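Local coordinates for cytolethal distending toxin protein B (Haemophilus ducreyi, PDB 1SR4) that forms the DNase I-like subunit of a tripartite bacterial genotoxin and probably cuts host-cell DNA, which fits its cytolethal distending effect, at residues A17-K22 with A45-S50; N11-S16 with I248-F253; I25-L30 with Y69-G74; G63-E68 with S87-G92; N80-Y85 with V101-A106. All coordinates share one frame; numbering follows the deposited sequence.

Interaction 1: residues A17-K22 with A45-S50; sequences AVNESK and AGSLPS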
# COMPACT_ATOMS: atom_id res chain seq x y z
N ALA B 17 13.99 10.04 8.97
CA ALA B 17 13.78 8.95 9.92
C ALA B 17 13.17 7.66 9.33
O ALA B 17 13.55 6.56 9.73
CB ALA B 17 12.92 9.45 11.09
N VAL B 18 12.22 7.81 8.40
CA VAL B 18 11.54 6.65 7.79
C VAL B 18 11.23 6.98 6.33
O VAL B 18 10.53 7.96 6.05
CB VAL B 18 10.22 6.34 8.53
CG1 VAL B 18 9.74 4.92 8.16
CG2 VAL B 18 10.41 6.46 10.04
N ASN B 19 11.74 6.17 5.41
CA ASN B 19 11.57 6.45 3.98
C ASN B 19 11.73 5.18 3.16
O ASN B 19 10.81 4.77 2.46
CB ASN B 19 12.63 7.48 3.57
CG ASN B 19 12.42 8.06 2.17
OD1 ASN B 19 13.22 8.88 1.72
ND2 ASN B 19 11.36 7.67 1.50
N GLU B 20 12.91 4.57 3.26
CA GLU B 20 13.24 3.34 2.55
C GLU B 20 12.26 2.21 2.85
O GLU B 20 11.85 1.49 1.95
CB GLU B 20 14.66 2.90 2.93
CG GLU B 20 15.20 1.69 2.18
CD GLU B 20 15.50 1.98 0.71
OE1 GLU B 20 15.81 3.14 0.38
OE2 GLU B 20 15.43 1.06 -0.13
N SER B 21 11.89 2.03 4.12
CA SER B 21 10.98 0.94 4.43
C SER B 21 9.61 1.12 3.77
O SER B 21 8.98 0.14 3.35
CB SER B 21 10.84 0.76 5.95
OG SER B 21 10.36 1.95 6.58
N LYS B 22 9.18 2.37 3.62
CA LYS B 22 7.88 2.65 3.00
C LYS B 22 7.85 2.25 1.52
O LYS B 22 6.84 1.74 1.03
CB LYS B 22 7.52 4.14 3.15
CG LYS B 22 7.56 4.65 4.60
CD LYS B 22 6.79 5.97 4.75
CE LYS B 22 6.92 6.55 6.16
NZ LYS B 22 5.89 7.64 6.36
N ALA B 45 8.01 11.88 -1.54
CA ALA B 45 8.79 10.69 -1.84
C ALA B 45 10.09 10.51 -1.08
O ALA B 45 10.61 9.38 -0.98
CB ALA B 45 9.06 10.63 -3.35
N GLY B 46 10.63 11.59 -0.54
CA GLY B 46 11.90 11.47 0.15
C GLY B 46 12.95 11.03 -0.86
O GLY B 46 12.96 11.51 -2.00
N SER B 47 13.84 10.13 -0.43
CA SER B 47 14.89 9.57 -1.29
C SER B 47 14.31 8.37 -2.04
O SER B 47 13.37 7.72 -1.55
CB SER B 47 16.07 9.07 -0.44
OG SER B 47 16.80 10.14 0.13
N LEU B 48 14.86 8.06 -3.21
CA LEU B 48 14.36 6.89 -3.95
C LEU B 48 14.88 5.64 -3.28
O LEU B 48 15.73 5.72 -2.40
CB LEU B 48 14.84 6.92 -5.40
CG LEU B 48 14.26 8.02 -6.30
CD1 LEU B 48 14.70 7.80 -7.76
CD2 LEU B 48 12.73 7.97 -6.22
N PRO B 49 14.36 4.45 -3.67
CA PRO B 49 14.85 3.21 -3.05
C PRO B 49 16.36 3.20 -3.27
O PRO B 49 16.83 3.65 -4.32
CB PRO B 49 14.14 2.13 -3.86
CG PRO B 49 12.82 2.80 -4.23
CD PRO B 49 13.27 4.18 -4.63
N SER B 50 17.13 2.70 -2.31
CA SER B 50 18.59 2.70 -2.48
C SER B 50 19.04 1.87 -3.68
O SER B 50 20.09 2.14 -4.24
CB SER B 50 19.28 2.18 -1.21
OG SER B 50 18.92 0.83 -0.96
O HOH W 1 15.22 9.86 2.79
O HOH W 2 14.47 5.53 0.39
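The segment 17-22 runs through an irregular turn into the first turn of helix 20-31 and lies against the irregular segment 45-50, with CA to CA distances of 6.3 Å for Asn19 and Gly46 and 5.8 Å for Glu20 and Pro49. Asn19 sends its amide across with CG anti to the backbone N (chi1 -170°), which sets the group against the chain at Ala45-Ser47. OD1 of Asn19 accepts from Ser47 N at 2.6 Å, on a lone pair in the carbonyl plane, while ND2 of Asn19 gives a nearly straight bond (161°) to Ala45 O at 3.1 Å. Two bonds of opposite sense thus fix the rotation of the amide. Asn19 occupies the N-cap position of helix 20-31, yet its side chain makes no capping bond; it faces the loop that follows strand 39-43 of the DNase I-like fold. Trp23 NE1 of the same helix also bonds to Ala45 O. Glu20, bent at chi2 (70°), presents its carboxylate to the next part of that loop: Ser50 N reaches Glu20 OE1 at 3.0 Å, on the syn lone pair, and more weakly Glu20 OE2 at 3.2 Å. A water donates to Asn19 OD1 at 2.5 Å and is also bonded to Ser47 OG. Another donates to Glu20 OE1. Asp50 of the CdtC chain accepts from Asn19 N.

Interaction 2: residues N11-S16 with I248-F253; sequences NLQGSS and ITSDHF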
# COMPACT_ATOMS: atom_id res chain seq x y z
N ASN B 11 0.60 9.29 -1.00
CA ASN B 11 1.47 10.29 -0.42
C ASN B 11 2.22 9.46 0.62
O ASN B 11 1.64 9.01 1.61
CB ASN B 11 0.67 11.41 0.28
CG ASN B 11 1.59 12.48 0.86
OD1 ASN B 11 2.72 12.18 1.27
ND2 ASN B 11 1.12 13.71 0.92
N LEU B 12 3.50 9.25 0.36
CA LEU B 12 4.36 8.44 1.19
C LEU B 12 4.78 9.08 2.52
O LEU B 12 5.16 8.37 3.45
CB LEU B 12 5.60 8.06 0.36
CG LEU B 12 6.67 7.06 0.85
CD1 LEU B 12 7.14 6.20 -0.34
CD2 LEU B 12 7.86 7.83 1.49
N GLN B 13 4.71 10.41 2.60
CA GLN B 13 5.11 11.15 3.82
C GLN B 13 6.49 10.71 4.27
O GLN B 13 6.70 10.34 5.43
CB GLN B 13 4.10 10.94 4.96
CG GLN B 13 2.71 11.53 4.66
CD GLN B 13 1.81 11.61 5.88
OE1 GLN B 13 1.67 10.64 6.62
NE2 GLN B 13 1.21 12.77 6.09
N GLY B 14 7.46 10.77 3.37
CA GLY B 14 8.80 10.34 3.72
C GLY B 14 9.58 11.33 4.57
O GLY B 14 9.24 12.51 4.63
N SER B 15 10.63 10.84 5.23
CA SER B 15 11.49 11.69 6.04
C SER B 15 12.82 11.00 6.26
O SER B 15 13.01 9.83 5.88
CB SER B 15 10.87 12.00 7.40
OG SER B 15 10.74 10.81 8.16
N SER B 16 13.76 11.73 6.85
CA SER B 16 15.08 11.21 7.15
C SER B 16 14.95 9.99 8.06
O SER B 16 15.72 9.04 7.96
CB SER B 16 15.92 12.30 7.84
OG SER B 16 17.26 11.86 7.95
N ILE B 248 -0.29 0.43 6.31
CA ILE B 248 0.01 1.50 5.35
C ILE B 248 0.89 2.41 6.19
O ILE B 248 0.44 2.92 7.22
CB ILE B 248 -1.26 2.25 4.89
CG1 ILE B 248 -2.18 1.28 4.15
CG2 ILE B 248 -0.88 3.40 3.94
CD1 ILE B 248 -3.38 1.96 3.51
N THR B 249 2.13 2.61 5.76
CA THR B 249 3.09 3.40 6.54
C THR B 249 3.06 4.93 6.46
O THR B 249 4.08 5.59 6.69
CB THR B 249 4.52 2.90 6.27
OG1 THR B 249 4.83 3.05 4.88
CG2 THR B 249 4.65 1.44 6.65
N SER B 250 1.91 5.50 6.13
CA SER B 250 1.75 6.95 6.13
C SER B 250 0.29 7.23 6.53
O SER B 250 -0.52 6.30 6.63
CB SER B 250 2.05 7.56 4.76
OG SER B 250 0.90 7.55 3.96
N ASP B 251 -0.05 8.48 6.78
CA ASP B 251 -1.42 8.79 7.16
C ASP B 251 -2.38 8.87 5.95
O ASP B 251 -3.55 9.17 6.12
CB ASP B 251 -1.48 10.10 7.95
CG ASP B 251 -0.90 9.96 9.35
OD1 ASP B 251 -0.82 8.83 9.87
OD2 ASP B 251 -0.55 11.00 9.94
N HIS B 252 -1.86 8.62 4.74
CA HIS B 252 -2.68 8.65 3.53
C HIS B 252 -2.88 7.23 3.02
O HIS B 252 -1.99 6.37 3.14
CB HIS B 252 -2.00 9.46 2.42
CG HIS B 252 -1.96 10.94 2.67
ND1 HIS B 252 -2.86 11.81 2.12
CD2 HIS B 252 -1.12 11.69 3.43
CE1 HIS B 252 -2.59 13.04 2.52
NE2 HIS B 252 -1.53 13.00 3.31
N PHE B 253 -4.05 6.99 2.45
CA PHE B 253 -4.36 5.67 1.90
C PHE B 253 -4.15 5.76 0.39
O PHE B 253 -4.51 6.76 -0.24
CB PHE B 253 -5.82 5.32 2.23
CG PHE B 253 -6.06 5.08 3.70
CD1 PHE B 253 -5.92 3.80 4.23
CD2 PHE B 253 -6.35 6.13 4.55
CE1 PHE B 253 -6.07 3.57 5.59
CE2 PHE B 253 -6.50 5.92 5.91
CZ PHE B 253 -6.36 4.62 6.44
O HOH W 3 -2.44 8.91 -0.85
O HOH W 4 -0.75 13.29 8.24
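The imidazole of His252 lies against Asn11 in what corresponds to the active-site cleft of the DNase I-like fold, where the Ser-Asp-His sequence of residues 250-252 precedes the last strand. Asn11 CB sits over one ring face of His252, 3.8 Å from the ring centroid, a CH-pi contact offset toward the rim. With CG anti to the backbone N, the Asn11 amide is turned almost flat to the imidazole, the planes only 15° apart. Gln13 instead meets the ring at its edge with its amide turned 86° to it, Gln13 NE2 being 3.7 Å from His252 CD2. The other end of that amide is held by the backbone: Asp251 N points at Gln13 OE1 across 2.8 Å in a nearly straight bond (173°), although the donor stands above the carbonyl plane. His252 ND1 is bonded to Asp216 and Asn11 ND2 to both Asp177 and Glu44, a polar network consistent with the catalytic site of related nucleases. Each segment also stiffens its own chain, through an Asx turn (Gln13 N to Asn11 OD1, 3.0 Å) and an ST turn (His252 N to Ser250 OG, 3.1 Å). The hydroxyl of Ser250 thereby does double duty, since Ser250 OG also donates to Asn11 O at 2.9 Å, nearly along the C=O axis.

Interaction 3: residues I25-L30 with Y69-G74; sequences INVRQL and YTWNLG
Arg28 leaves helix 20-31 with CG anti to its carbonyl carbon, runs straight through chi2, and then bends at chi3 (74°), so that its guanidinium swings beside the end of strand 67-72. The aliphatic part of the chain lies against the indole on the way, Arg28 CG standing 3.8 Å from Trp71 CH2. The guanidinium is turned 83° to the indole plane. With CG of Trp71 anti to the backbone N, the indole is carried toward the helix; there Val27 CG1, itself anti to the backbone N, meets Trp71 CZ3 at the ring edge, 3.9 Å away. Leu73 CD2 lies over one face of the same indole, 3.4 Å above its plane and offset toward the rim. Arg28 NH2 comes within 2.7 Å of Leu73 O, but the angle is too poor for a hydrogen bond. The charged group is held otherwise: Arg28 NH1 bonds to Asn24, and a water in the guanidinium plane accepts from Arg28 NH2 at 2.9 Å, probably donating to Gly74 O. An Asx turn, Gly74 N to Asn72 OD1 at 2.8 Å, shapes the backbone just past the strand. Helix and strand segments run at 89° to each other, their axes 12.1 Å apart, a gap filled by side chains, as where a helix lies on the outer side of a sheet in the DNase I-like alpha/beta sandwich.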
# COMPACT_ATOMS: atom_id res chain seq x y z
N ILE B 25 7.81 -1.64 1.61
CA ILE B 25 6.63 -2.28 2.16
C ILE B 25 5.43 -1.94 1.26
O ILE B 25 4.94 -2.79 0.51
CB ILE B 25 6.35 -1.80 3.60
CG1 ILE B 25 7.47 -2.28 4.53
CG2 ILE B 25 4.95 -2.30 4.09
CD1 ILE B 25 7.39 -1.72 5.94
N ASN B 26 5.00 -0.68 1.27
CA ASN B 26 3.82 -0.29 0.50
C ASN B 26 3.95 -0.05 -1.02
O ASN B 26 3.15 -0.58 -1.80
CB ASN B 26 3.17 0.92 1.15
CG ASN B 26 2.80 0.67 2.60
OD1 ASN B 26 3.30 1.33 3.51
ND2 ASN B 26 1.92 -0.30 2.82
N VAL B 27 4.92 0.75 -1.45
CA VAL B 27 5.04 0.99 -2.88
C VAL B 27 5.21 -0.33 -3.64
O VAL B 27 4.60 -0.52 -4.68
CB VAL B 27 6.20 1.94 -3.22
CG1 VAL B 27 6.35 2.06 -4.75
CG2 VAL B 27 5.91 3.31 -2.64
N ARG B 28 6.01 -1.26 -3.12
CA ARG B 28 6.18 -2.54 -3.80
C ARG B 28 4.84 -3.27 -3.93
O ARG B 28 4.54 -3.84 -4.97
CB ARG B 28 7.17 -3.44 -3.05
CG ARG B 28 8.57 -2.83 -2.91
CD ARG B 28 9.51 -3.77 -2.15
NE ARG B 28 9.88 -4.88 -2.98
CZ ARG B 28 11.07 -5.05 -3.52
NH1 ARG B 28 12.04 -4.18 -3.31
NH2 ARG B 28 11.27 -6.07 -4.33
N GLN B 29 4.03 -3.26 -2.88
CA GLN B 29 2.74 -3.93 -2.96
C GLN B 29 1.77 -3.26 -3.93
O GLN B 29 0.95 -3.94 -4.57
CB GLN B 29 2.13 -4.04 -1.54
CG GLN B 29 2.88 -5.07 -0.66
CD GLN B 29 2.51 -5.04 0.83
OE1 GLN B 29 1.50 -4.45 1.23
NE2 GLN B 29 3.34 -5.71 1.66
N LEU B 30 1.85 -1.94 -4.09
CA LEU B 30 0.95 -1.24 -5.00
C LEU B 30 1.24 -1.59 -6.47
O LEU B 30 0.36 -1.51 -7.33
CB LEU B 30 1.06 0.28 -4.81
CG LEU B 30 0.72 0.81 -3.41
CD1 LEU B 30 0.86 2.33 -3.42
CD2 LEU B 30 -0.71 0.42 -2.99
N TYR B 69 15.09 6.89 -13.51
CA TYR B 69 15.77 5.79 -12.82
C TYR B 69 15.05 4.49 -13.18
O TYR B 69 13.92 4.51 -13.67
CB TYR B 69 15.66 5.93 -11.30
CG TYR B 69 16.46 7.06 -10.69
CD1 TYR B 69 17.64 6.81 -9.98
CD2 TYR B 69 16.03 8.37 -10.82
CE1 TYR B 69 18.37 7.86 -9.41
CE2 TYR B 69 16.75 9.42 -10.27
CZ TYR B 69 17.92 9.17 -9.57
OH TYR B 69 18.64 10.22 -9.05
N THR B 70 15.73 3.37 -12.94
CA THR B 70 15.10 2.06 -13.10
C THR B 70 15.23 1.44 -11.70
O THR B 70 16.16 1.75 -10.93
CB THR B 70 15.79 1.13 -14.14
OG1 THR B 70 17.16 0.92 -13.80
CG2 THR B 70 15.67 1.73 -15.56
N TRP B 71 14.28 0.59 -11.36
CA TRP B 71 14.26 -0.03 -10.05
C TRP B 71 13.76 -1.45 -10.25
O TRP B 71 12.72 -1.65 -10.87
CB TRP B 71 13.34 0.77 -9.13
CG TRP B 71 13.17 0.21 -7.75
CD1 TRP B 71 14.11 -0.40 -6.98
CD2 TRP B 71 11.98 0.26 -6.96
NE1 TRP B 71 13.59 -0.72 -5.75
CE2 TRP B 71 12.28 -0.32 -5.71
CE3 TRP B 71 10.69 0.76 -7.18
CZ2 TRP B 71 11.34 -0.42 -4.68
CZ3 TRP B 71 9.75 0.66 -6.16
CH2 TRP B 71 10.08 0.07 -4.92
N ASN B 72 14.49 -2.42 -9.72
CA ASN B 72 14.13 -3.82 -9.88
C ASN B 72 13.32 -4.33 -8.70
O ASN B 72 13.84 -4.48 -7.61
CB ASN B 72 15.40 -4.66 -10.06
CG ASN B 72 15.09 -6.12 -10.33
OD1 ASN B 72 13.92 -6.50 -10.51
ND2 ASN B 72 16.13 -6.96 -10.38
N LEU B 73 12.04 -4.61 -8.93
CA LEU B 73 11.15 -5.10 -7.88
C LEU B 73 11.35 -6.61 -7.67
O LEU B 73 10.81 -7.20 -6.73
CB LEU B 73 9.68 -4.83 -8.25
CG LEU B 73 9.27 -3.38 -8.50
CD1 LEU B 73 7.87 -3.34 -9.11
CD2 LEU B 73 9.31 -2.60 -7.19
N GLY B 74 12.10 -7.23 -8.57
CA GLY B 74 12.36 -8.65 -8.45
C GLY B 74 13.82 -8.89 -8.08
O GLY B 74 14.50 -7.99 -7.58
O HOH W 5 13.97 -6.32 -5.29

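Interaction 4: residues G63-E68 with S87-G92; sequences GTPIEE and SRLDVG
A single hydrogen bond joins the two segments: Ser87 OG donates to Pro65 O at 3.0 Å, lying in the carbonyl plane with a C=O...O angle of 158°. The hydroxyl reaches this position because OG is anti to the backbone N (chi1 174°). The same carbonyl is approached by a weaker donor, a CA-H...O contact in which Ser87 CA is 3.4 Å from Pro65 O, so Pro65 O receives both the side chain and the backbone of one residue. Backbones are closest here, with Ile66 CA and Ser87 CA 4.4 Å apart. Apolar contact follows further along. Thr64 CG2, also anti to its backbone N, touches Leu89 CD2 at 3.6 Å, the two side chains crossing obliquely. Pro65 CG makes van der Waals contact with Arg88 O at 3.7 Å. Water provides a further link: one molecule accepts from Arg88 N at 2.8 Å and gives only a weak bond to Glu67 OE1 at 3.4 Å. Arg88 is the centre of an inverse gamma turn, closed by a weak bond from Leu89 N to Ser87 O, and Asp90 is the centre of another; Asp90 is bonded to Thr7 and Thr8 of the CdtC chain. The contact lies where the chain enters strand 67-72 and leaves its antiparallel neighbour 81-87, the open end of a beta hairpin in the eight-stranded sheet of the DNase I-like fold.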
# COMPACT_ATOMS: atom_id res chain seq x y z
N GLY B 63 14.42 24.60 -15.25
CA GLY B 63 14.92 24.77 -13.90
C GLY B 63 14.47 23.73 -12.88
O GLY B 63 15.17 23.49 -11.89
N THR B 64 13.32 23.11 -13.11
CA THR B 64 12.81 22.10 -12.20
C THR B 64 13.47 20.76 -12.51
O THR B 64 13.42 20.28 -13.63
CB THR B 64 11.28 21.93 -12.28
OG1 THR B 64 10.65 23.17 -11.95
CG2 THR B 64 10.81 20.87 -11.30
N PRO B 65 14.09 20.15 -11.50
CA PRO B 65 14.76 18.86 -11.66
C PRO B 65 13.81 17.70 -11.99
O PRO B 65 12.67 17.65 -11.50
CB PRO B 65 15.46 18.67 -10.31
CG PRO B 65 14.50 19.35 -9.35
CD PRO B 65 14.16 20.61 -10.10
N ILE B 66 14.27 16.80 -12.83
CA ILE B 66 13.48 15.63 -13.21
C ILE B 66 14.48 14.64 -13.77
O ILE B 66 15.22 14.95 -14.70
CB ILE B 66 12.38 16.01 -14.24
CG1 ILE B 66 11.31 14.92 -14.29
CG2 ILE B 66 12.98 16.27 -15.61
CD1 ILE B 66 11.79 13.58 -14.78
N GLU B 67 14.53 13.44 -13.19
CA GLU B 67 15.48 12.44 -13.63
C GLU B 67 14.82 11.08 -13.79
O GLU B 67 13.79 10.81 -13.16
CB GLU B 67 16.62 12.31 -12.60
CG GLU B 67 17.40 13.59 -12.36
CD GLU B 67 18.28 13.48 -11.13
OE1 GLU B 67 17.77 13.17 -10.04
OE2 GLU B 67 19.50 13.71 -11.25
N GLU B 68 15.40 10.24 -14.63
CA GLU B 68 14.87 8.91 -14.86
C GLU B 68 15.74 7.85 -14.17
O GLU B 68 16.97 7.90 -14.24
CB GLU B 68 14.82 8.63 -16.36
CG GLU B 68 14.23 7.27 -16.73
CD GLU B 68 14.41 6.96 -18.21
OE1 GLU B 68 15.57 6.80 -18.63
OE2 GLU B 68 13.42 6.89 -18.95
N SER B 87 11.46 14.01 -9.19
CA SER B 87 11.67 15.45 -9.15
C SER B 87 12.03 15.78 -7.71
O SER B 87 11.17 15.83 -6.83
CB SER B 87 10.39 16.17 -9.57
OG SER B 87 10.54 17.56 -9.38
N ARG B 88 13.32 15.98 -7.46
CA ARG B 88 13.79 16.26 -6.11
C ARG B 88 13.67 17.76 -5.80
O ARG B 88 14.66 18.49 -5.79
CB ARG B 88 15.23 15.79 -5.97
CG ARG B 88 15.79 15.84 -4.56
CD ARG B 88 17.26 15.42 -4.55
NE ARG B 88 17.84 15.62 -3.22
CZ ARG B 88 18.29 16.79 -2.76
NH1 ARG B 88 18.25 17.88 -3.53
NH2 ARG B 88 18.77 16.88 -1.53
N LEU B 89 12.44 18.20 -5.57
CA LEU B 89 12.13 19.60 -5.28
C LEU B 89 12.65 20.10 -3.93
O LEU B 89 13.09 21.26 -3.83
CB LEU B 89 10.61 19.80 -5.32
CG LEU B 89 9.92 19.42 -6.64
CD1 LEU B 89 8.41 19.48 -6.46
CD2 LEU B 89 10.38 20.36 -7.74
N ASP B 90 12.59 19.25 -2.91
CA ASP B 90 12.99 19.61 -1.56
C ASP B 90 14.51 19.58 -1.32
O ASP B 90 15.03 18.66 -0.70
CB ASP B 90 12.28 18.68 -0.56
CG ASP B 90 12.34 19.17 0.87
OD1 ASP B 90 13.02 20.18 1.12
OD2 ASP B 90 11.70 18.54 1.74
N VAL B 91 15.21 20.60 -1.79
CA VAL B 91 16.66 20.64 -1.61
C VAL B 91 17.00 20.96 -0.16
O VAL B 91 18.12 20.76 0.27
CB VAL B 91 17.32 21.69 -2.54
CG1 VAL B 91 17.02 21.36 -4.00
CG2 VAL B 91 16.83 23.10 -2.18
N GLY B 92 16.02 21.45 0.60
CA GLY B 92 16.27 21.78 1.99
C GLY B 92 16.34 20.58 2.92
O GLY B 92 17.29 20.44 3.69
O HOH W 6 15.13 15.24 -9.42

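Interaction 5: residues N80-Y85 with V101-A106; sequences NMVYIY and VSRRQA
Strands 81-87 and 98-102 form an antiparallel beta hairpin, and their pairing supplies the innermost contacts. Tyr83 and Ser102 are a hydrogen-bonded pair, with Tyr83 N to Ser102 O at 2.7 Å (168°) and Ser102 N to Tyr83 O at 2.9 Å. Ile84 and Val101 form the next, non-hydrogen-bonded pair, their side chains side by side on the sheet face where Val101 packs against Trp23 and Leu31 of helix 20-31. Val101 CG1 also touches Val82 CG2 at 3.6 Å. Beyond the strands, Arg103 folds back through bends at chi2 and chi3, so that its guanidinium lies in the plane of its bond to Asn80: Arg103 NH2 meets Asn80 OD1 at 2.6 Å, almost straight at 176°. Val82 CG1 lies over the centre of that guanidinium, 3.6 Å above its plane. On the Ser102 side, Gln105 CB rides over one face of the Tyr83 ring at 3.9 Å from the centroid, a CH-pi contact, and the Gln105 amide is turned only 23° from the ring plane. Next to it, Ala106 CB lies against Tyr85 CZ at 3.5 Å. Ser102 OG donates to Arg104 O within the same segment. A water donates to Met81 O and Arg103 O. Further out, Ile127 of the second sheet packs on Ser102, Tyr85 and Ala106, while Glu68 bonds to Gln105 NE2 and to the Tyr85 hydroxyl, whose oxygen, Tyr85 OH, also accepts from Ala106 N at 2.8 Å.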
# COMPACT_ATOMS: atom_id res chain seq x y z
N ASN B 80 12.04 -7.56 -12.45
CA ASN B 80 10.67 -7.09 -12.61
C ASN B 80 10.88 -5.58 -12.51
O ASN B 80 10.74 -4.99 -11.44
CB ASN B 80 9.81 -7.64 -11.47
CG ASN B 80 8.40 -7.12 -11.50
OD1 ASN B 80 7.94 -6.55 -12.49
ND2 ASN B 80 7.68 -7.33 -10.41
N MET B 81 11.22 -4.99 -13.64
CA MET B 81 11.58 -3.58 -13.73
C MET B 81 10.52 -2.53 -13.91
O MET B 81 9.55 -2.73 -14.63
CB MET B 81 12.57 -3.36 -14.87
CG MET B 81 13.72 -4.35 -14.96
SD MET B 81 14.81 -4.22 -13.55
CE MET B 81 15.11 -2.43 -13.49
N VAL B 82 10.73 -1.39 -13.26
CA VAL B 82 9.87 -0.23 -13.44
C VAL B 82 10.78 0.98 -13.58
O VAL B 82 11.93 0.96 -13.13
CB VAL B 82 8.90 0.03 -12.25
CG1 VAL B 82 7.84 -1.08 -12.19
CG2 VAL B 82 9.68 0.16 -10.94
N TYR B 83 10.26 2.02 -14.22
CA TYR B 83 11.01 3.26 -14.36
C TYR B 83 10.50 4.18 -13.26
O TYR B 83 9.34 4.07 -12.84
CB TYR B 83 10.70 3.92 -15.71
CG TYR B 83 11.30 3.24 -16.89
CD1 TYR B 83 12.62 3.51 -17.29
CD2 TYR B 83 10.56 2.32 -17.63
CE1 TYR B 83 13.18 2.87 -18.39
CE2 TYR B 83 11.12 1.67 -18.74
CZ TYR B 83 12.42 1.95 -19.12
OH TYR B 83 12.96 1.28 -20.19
N ILE B 84 11.35 5.08 -12.77
CA ILE B 84 10.89 6.06 -11.80
C ILE B 84 11.33 7.43 -12.30
O ILE B 84 12.51 7.63 -12.58
CB ILE B 84 11.51 5.91 -10.38
CG1 ILE B 84 11.24 4.51 -9.80
CG2 ILE B 84 10.87 6.98 -9.45
CD1 ILE B 84 11.91 4.25 -8.41
N TYR B 85 10.38 8.37 -12.42
CA TYR B 85 10.69 9.74 -12.84
C TYR B 85 10.62 10.52 -11.53
O TYR B 85 9.57 10.60 -10.88
CB TYR B 85 9.69 10.20 -13.88
CG TYR B 85 9.87 9.39 -15.14
CD1 TYR B 85 10.89 9.71 -16.05
CD2 TYR B 85 9.13 8.23 -15.36
CE1 TYR B 85 11.18 8.88 -17.13
CE2 TYR B 85 9.40 7.39 -16.45
CZ TYR B 85 10.44 7.72 -17.33
OH TYR B 85 10.77 6.86 -18.37
N VAL B 101 6.19 6.34 -10.83
CA VAL B 101 6.72 5.01 -11.16
C VAL B 101 5.86 4.51 -12.31
O VAL B 101 4.64 4.55 -12.24
CB VAL B 101 6.57 4.00 -9.99
CG1 VAL B 101 7.18 2.64 -10.40
CG2 VAL B 101 7.23 4.55 -8.73
N SER B 102 6.51 4.03 -13.37
CA SER B 102 5.81 3.54 -14.54
C SER B 102 6.44 2.26 -15.07
O SER B 102 7.67 2.12 -15.10
CB SER B 102 5.86 4.62 -15.62
OG SER B 102 5.11 4.24 -16.76
N ARG B 103 5.60 1.33 -15.51
CA ARG B 103 6.10 0.08 -16.10
C ARG B 103 6.73 0.43 -17.44
O ARG B 103 7.77 -0.12 -17.81
CB ARG B 103 4.97 -0.92 -16.36
CG ARG B 103 3.97 -1.12 -15.26
CD ARG B 103 4.50 -1.93 -14.09
NE ARG B 103 5.52 -2.91 -14.47
CZ ARG B 103 5.97 -3.85 -13.65
NH1 ARG B 103 5.48 -3.96 -12.42
NH2 ARG B 103 6.96 -4.65 -14.03
N ARG B 104 6.09 1.34 -18.17
CA ARG B 104 6.57 1.73 -19.48
C ARG B 104 7.39 3.02 -19.47
O ARG B 104 7.13 3.93 -18.69
CB ARG B 104 5.37 1.86 -20.42
CG ARG B 104 4.71 0.52 -20.71
CD ARG B 104 3.34 0.67 -21.36
NE ARG B 104 3.44 1.22 -22.71
CZ ARG B 104 2.39 1.46 -23.49
NH1 ARG B 104 1.16 1.20 -23.04
NH2 ARG B 104 2.57 1.97 -24.70
N GLN B 105 8.38 3.09 -20.34
CA GLN B 105 9.22 4.29 -20.40
C GLN B 105 8.43 5.51 -20.89
O GLN B 105 7.57 5.38 -21.76
CB GLN B 105 10.39 4.04 -21.33
CG GLN B 105 11.37 5.17 -21.33
CD GLN B 105 12.67 4.77 -21.94
OE1 GLN B 105 12.70 4.16 -23.01
NE2 GLN B 105 13.77 5.11 -21.27
N ALA B 106 8.71 6.68 -20.33
CA ALA B 106 8.01 7.89 -20.77
C ALA B 106 8.53 8.36 -22.13
O ALA B 106 9.73 8.29 -22.41
CB ALA B 106 8.19 9.01 -19.74
O HOH W 7 9.69 -1.99 -17.09

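How the interactions relate
From the N terminus, segment 11-16 opens interaction 2, which closes only at 248-253 near the chain's end; the other four contacts all lie within that long loop. Interaction 1 then closes a short loop from the start of helix 20-31 to 45-50. Interaction 3, starting later on that helix, crosses it by reaching 69-74. Interaction 4 crosses interaction 3, and interaction 5 crosses interaction 4, stepping along neighbouring strands 67-72, 81-87 and 98-102. Interactions 1 and 2 meet at Lys22 NZ, which bonds to Leu12 O, Gln13 O and Thr249 O, while interactions 4 and 5 meet where Ile66 packs on Tyr85. Helix, sheet and the loops at the probable active site are thereby joined.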